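Local coordinates for molybdopterin biosynthesis protein (Mycobacterium abscessus, PDB 3TCR), which probably binds molybdopterin and takes part in the biosynthesis of the molybdenum cofactor, at residues Ala138-Ala151 with Asn168-Thr182. Sequence-based numbering, arbitrary orientation.
Sequences AIRSSGLAAGVTEA and NIAGSRAAVRDGMAT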
loop_
_atom_site.group_PDB
_atom_site.type_symbol
_atom_site.label_atom_id
_atom_site.label_comp_id
_atom_site.label_asym_id
_atom_site.label_seq_id
_atom_site.Cartn_x
_atom_site.Cartn_y
_atom_site.Cartn_z
ATOM N N ALA A 138 2.183 5.403 -5.831
ATOM C CA ALA A 138 2.361 6.729 -6.443
ATOM C C ALA A 138 1.353 6.971 -7.611
ATOM O O ALA A 138 0.857 8.084 -7.778
ATOM C CB ALA A 138 3.808 6.918 -6.938
ATOM N N ILE A 139 1.062 5.937 -8.403
ATOM C CA ILE A 139 0.107 6.058 -9.509
ATOM C C ILE A 139 -1.288 6.323 -8.954
ATOM O O ILE A 139 -2.006 7.216 -9.449
ATOM C CB ILE A 139 0.123 4.824 -10.429
ATOM C CG1 ILE A 139 1.437 4.747 -11.240
ATOM C CG2 ILE A 139 -1.041 4.831 -11.422
ATOM C CD1 ILE A 139 1.658 3.411 -11.952
ATOM N N ARG A 140 -1.673 5.574 -7.918
ATOM C CA ARG A 140 -2.999 5.781 -7.286
ATOM C C ARG A 140 -3.096 7.166 -6.657
ATOM O O ARG A 140 -4.093 7.877 -6.811
ATOM C CB ARG A 140 -3.298 4.717 -6.215
ATOM C CG ARG A 140 -3.773 3.393 -6.810
ATOM C CD ARG A 140 -4.237 2.439 -5.768
ATOM N NE ARG A 140 -3.133 1.789 -5.069
ATOM C CZ ARG A 140 -2.571 0.638 -5.453
ATOM N NH1 ARG A 140 -1.599 0.113 -4.717
ATOM N NH2 ARG A 140 -2.947 0.012 -6.590
ATOM N N SER A 141 -2.065 7.523 -5.921
ATOM C CA SER A 141 -2.042 8.784 -5.203
ATOM C C SER A 141 -2.097 9.978 -6.147
ATOM O O SER A 141 -2.871 10.888 -5.943
ATOM C CB SER A 141 -0.741 8.865 -4.399
ATOM O OG SER A 141 -0.719 10.090 -3.753
ATOM N N SER A 142 -1.277 9.970 -7.185
ATOM C CA SER A 142 -1.328 11.055 -8.183
ATOM C C SER A 142 -2.675 11.100 -8.918
ATOM O O SER A 142 -3.197 12.189 -9.179
ATOM C CB SER A 142 -0.201 10.928 -9.217
ATOM O OG SER A 142 -0.391 11.844 -10.295
ATOM N N GLY A 143 -3.238 9.944 -9.266
ATOM C CA GLY A 143 -4.554 9.931 -9.940
ATOM C C GLY A 143 -5.677 10.488 -9.074
ATOM O O GLY A 143 -6.571 11.213 -9.546
ATOM N N LEU A 144 -5.628 10.158 -7.785
ATOM C CA LEU A 144 -6.590 10.697 -6.820
ATOM C C LEU A 144 -6.452 12.214 -6.733
ATOM O O LEU A 144 -7.445 12.920 -6.813
ATOM C CB LEU A 144 -6.388 10.073 -5.423
ATOM C CG LEU A 144 -7.413 10.390 -4.333
ATOM C CD1 LEU A 144 -8.780 9.932 -4.826
ATOM C CD2 LEU A 144 -7.086 9.707 -3.010
ATOM N N ALA A 145 -5.230 12.720 -6.564
ATOM C CA ALA A 145 -5.029 14.184 -6.473
ATOM C C ALA A 145 -5.458 14.879 -7.759
ATOM O O ALA A 145 -5.936 15.994 -7.685
ATOM C CB ALA A 145 -3.583 14.560 -6.095
ATOM N N ALA A 146 -5.336 14.226 -8.919
ATOM C CA ALA A 146 -5.803 14.807 -10.209
ATOM C C ALA A 146 -7.319 14.637 -10.466
ATOM O O ALA A 146 -7.833 15.105 -11.472
ATOM C CB ALA A 146 -5.025 14.220 -11.369
ATOM N N GLY A 147 -8.035 13.987 -9.552
ATOM C CA GLY A 147 -9.455 13.739 -9.745
ATOM C C GLY A 147 -9.756 12.680 -10.799
ATOM O O GLY A 147 -10.860 12.626 -11.300
ATOM N N VAL A 148 -8.795 11.808 -11.110
ATOM C CA VAL A 148 -9.043 10.716 -12.052
ATOM C C VAL A 148 -9.360 9.451 -11.243
ATOM O O VAL A 148 -8.455 8.690 -10.802
ATOM C CB VAL A 148 -7.850 10.477 -12.990
ATOM C CG1 VAL A 148 -8.179 9.366 -13.979
ATOM C CG2 VAL A 148 -7.420 11.780 -13.698
ATOM N N THR A 149 -10.658 9.248 -11.039
ATOM C CA THR A 149 -11.188 8.231 -10.120
ATOM C C THR A 149 -10.706 6.829 -10.431
ATOM O O THR A 149 -10.329 6.089 -9.529
ATOM C CB THR A 149 -12.731 8.231 -10.182
ATOM O OG1 THR A 149 -13.215 9.540 -9.836
ATOM C CG2 THR A 149 -13.348 7.150 -9.205
ATOM N N GLU A 150 -10.740 6.460 -11.709
ATOM C CA GLU A 150 -10.349 5.120 -12.124
ATOM C C GLU A 150 -8.843 4.877 -11.869
ATOM O O GLU A 150 -8.415 3.729 -11.799
ATOM C CB GLU A 150 -10.719 4.833 -13.573
ATOM C CG GLU A 150 -10.024 5.700 -14.627
ATOM C CD GLU A 150 -10.753 7.018 -14.947
ATOM O OE1 GLU A 150 -11.644 7.445 -14.162
ATOM O OE2 GLU A 150 -10.416 7.626 -16.000
ATOM N N ALA A 151 -8.069 5.962 -11.742
ATOM C CA ALA A 151 -6.643 5.882 -11.387
ATOM C C ALA A 151 -6.439 5.805 -9.851
ATOM O O ALA A 151 -5.700 4.960 -9.352
ATOM C CB ALA A 151 -5.858 7.046 -12.010
ATOM N N ASN A 168 0.875 -2.097 -14.223
ATOM C CA ASN A 168 -0.528 -1.970 -14.629
ATOM C C ASN A 168 -1.050 -0.532 -14.491
ATOM O O ASN A 168 -0.949 0.074 -13.394
ATOM C CB ASN A 168 -1.434 -2.794 -13.705
ATOM C CG ASN A 168 -1.104 -4.277 -13.650
ATOM O OD1 ASN A 168 -1.315 -4.898 -12.582
ATOM N ND2 ASN A 168 -0.688 -4.878 -14.779
ATOM N N ILE A 169 -1.638 0.011 -15.549
ATOM C CA ILE A 169 -2.438 1.237 -15.392
ATOM C C ILE A 169 -3.878 1.067 -15.898
ATOM O O ILE A 169 -4.153 0.182 -16.717
ATOM C CB ILE A 169 -1.737 2.473 -15.983
ATOM C CG1 ILE A 169 -1.741 2.493 -17.475
ATOM C CG2 ILE A 169 -0.246 2.519 -15.595
ATOM C CD1 ILE A 169 -0.643 3.464 -17.959
ATOM N N ALA A 170 -4.778 1.899 -15.383
ATOM C CA ALA A 170 -6.192 1.876 -15.785
ATOM C C ALA A 170 -6.323 2.276 -17.221
ATOM O O ALA A 170 -5.427 2.904 -17.801
ATOM C CB ALA A 170 -7.072 2.767 -14.903
ATOM N N GLY A 171 -7.455 1.885 -17.801
ATOM C CA GLY A 171 -7.664 1.959 -19.242
ATOM C C GLY A 171 -7.983 3.295 -19.918
ATOM O O GLY A 171 -7.829 3.406 -21.157
ATOM N N SER A 172 -8.451 4.294 -19.182
ATOM C CA SER A 172 -8.887 5.548 -19.829
ATOM C C SER A 172 -7.722 6.430 -20.274
ATOM O O SER A 172 -6.588 6.296 -19.786
ATOM C CB SER A 172 -9.751 6.340 -18.866
ATOM O OG SER A 172 -8.945 6.773 -17.797
ATOM N N ARG A 173 -8.006 7.362 -21.181
ATOM C CA ARG A 173 -7.014 8.345 -21.588
ATOM C C ARG A 173 -6.509 9.160 -20.408
ATOM O O ARG A 173 -5.315 9.454 -20.328
ATOM C CB ARG A 173 -7.544 9.286 -22.695
ATOM C CG ARG A 173 -7.622 8.606 -24.072
ATOM C CD ARG A 173 -8.203 9.508 -25.158
ATOM N NE ARG A 173 -7.271 10.578 -25.500
ATOM C CZ ARG A 173 -6.250 10.475 -26.354
ATOM N NH1 ARG A 173 -5.986 9.330 -26.984
ATOM N NH2 ARG A 173 -5.475 11.540 -26.568
ATOM N N ALA A 174 -7.407 9.530 -19.504
ATOM C CA ALA A 174 -7.027 10.377 -18.373
ATOM C C ALA A 174 -6.067 9.604 -17.450
ATOM O O ALA A 174 -5.087 10.169 -16.983
ATOM C CB ALA A 174 -8.261 10.839 -17.599
ATOM N N ALA A 175 -6.359 8.322 -17.222
ATOM C CA ALA A 175 -5.513 7.444 -16.394
ATOM C C ALA A 175 -4.162 7.227 -17.053
ATOM O O ALA A 175 -3.149 7.281 -16.389
ATOM C CB ALA A 175 -6.210 6.084 -16.071
ATOM N N VAL A 176 -4.139 7.003 -18.362
ATOM C CA VAL A 176 -2.855 6.809 -19.076
ATOM C C VAL A 176 -2.000 8.084 -19.013
ATOM O O VAL A 176 -0.777 8.014 -18.810
ATOM C CB VAL A 176 -3.054 6.429 -20.555
ATOM C CG1 VAL A 176 -1.793 6.703 -21.344
ATOM C CG2 VAL A 176 -3.513 4.973 -20.676
ATOM N N ARG A 177 -2.648 9.237 -19.153
ATOM C CA ARG A 177 -1.929 10.507 -19.090
ATOM C C ARG A 177 -1.261 10.703 -17.732
ATOM O O ARG A 177 -0.069 10.983 -17.651
ATOM C CB ARG A 177 -2.853 11.708 -19.400
ATOM C CG ARG A 177 -2.485 12.379 -20.696
ATOM C CD ARG A 177 -3.492 13.461 -21.114
ATOM N NE ARG A 177 -3.751 13.415 -22.562
ATOM C CZ ARG A 177 -2.825 13.669 -23.486
ATOM N NH1 ARG A 177 -1.587 13.963 -23.120
ATOM N NH2 ARG A 177 -3.139 13.625 -24.776
ATOM N N ASP A 178 -2.062 10.591 -16.683
ATOM C CA ASP A 178 -1.563 10.823 -15.340
ATOM C C ASP A 178 -0.605 9.696 -14.873
ATOM O O ASP A 178 0.446 9.977 -14.333
ATOM C CB ASP A 178 -2.713 11.036 -14.366
ATOM C CG ASP A 178 -2.227 11.544 -13.021
ATOM O OD1 ASP A 178 -1.934 12.746 -12.954
ATOM O OD2 ASP A 178 -2.129 10.739 -12.059
ATOM N N GLY A 179 -0.939 8.446 -15.163
ATOM C CA GLY A 179 -0.111 7.283 -14.788
ATOM C C GLY A 179 1.256 7.288 -15.426
ATOM O O GLY A 179 2.278 7.045 -14.759
ATOM N N MET A 180 1.275 7.587 -16.730
ATOM C CA MET A 180 2.530 7.693 -17.459
ATOM C C MET A 180 3.408 8.829 -16.934
ATOM O O MET A 180 4.628 8.656 -16.820
ATOM C CB MET A 180 2.277 7.825 -18.978
ATOM C CG MET A 180 1.750 6.553 -19.629
ATOM S SD MET A 180 2.927 5.166 -19.575
ATOM C CE MET A 180 4.202 5.821 -20.666
ATOM N N ALA A 181 2.828 9.984 -16.604
ATOM C CA ALA A 181 3.639 11.103 -16.068
ATOM C C ALA A 181 4.326 10.706 -14.737
ATOM O O ALA A 181 5.474 11.073 -14.483
ATOM C CB ALA A 181 2.805 12.392 -15.897
ATOM N N THR A 182 3.635 9.925 -13.927
ATOM C CA THR A 182 4.180 9.419 -12.658
ATOM C C THR A 182 5.205 8.302 -12.904
ATOM O O THR A 182 6.276 8.283 -12.315
ATOM C CB THR A 182 3.048 8.892 -11.751
ATOM O OG1 THR A 182 2.221 9.980 -11.359
ATOM C CG2 THR A 182 3.596 8.219 -10.505
HETATM O O HOH W 1 -2.121 8.081 -12.039
HETATM O O HOH W 2 1.274 12.113 -12.495
#
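Ser-142 and Asp-178 are joined by a direct hydrogen bond between helices 138-145 and 173-182, whose axes come within 9.1 Å at 127°. Ser-142 OG donates to Asp-178 OD2 at 2.7 Å, meeting the carboxylate on its syn side, 20° out of its plane. Both side chains extend away from their own backbone N, which carries hydroxyl and carboxylate into the space between the helices. One water donates to both Ile-139 O and Asp-178 OD2, giving this oxygen a second donor; another donates to Ser-142 OG and Asp-178 O and also bonds Thr-182 OG1. Short polar side chains and two waters thus join the helices.

A second hydrogen bond runs from Ser-172 OG to Glu-150 OE2, modelled very short, its exact length doubtful. The same hydroxyl accepts from Ala-175 N (158° at the hydrogen), so Ser-172 N-caps helix 173-182. The glutamate chain, bent at chi2, lays CG 4.1 Å from Ala-175 CB.

Small apolar groups supply the rest. Ile-139 CG2 rests 4.3 Å from Gly-179 CA, where the lack of a side chain lets the isoleucine approach the helix backbone; its CD1 reaches Ile-169 at the strand end. Thr-182 turns its methyl CG2 to Ala-138 CB (3.8 Å) and, obliquely, to Ile-139 CG1, and its hydroxyl to the water shared with Ser-142 OG and Asp-178 O. Beyond the Schellman turn at Gly-147, Val-148 CG1 packs on Ala-174, and the methyls of Ala-151 and Ala-175 meet.

Elsewhere, helix 173-196 packs on helix 64-73 through Val-176 and Met-180. The contact joins helix 133-145 and the short helix 149-152 to strand 164-169, last of four parallel strands, and the helix following it, in the alpha/beta fold of the MoCF_biosynth family.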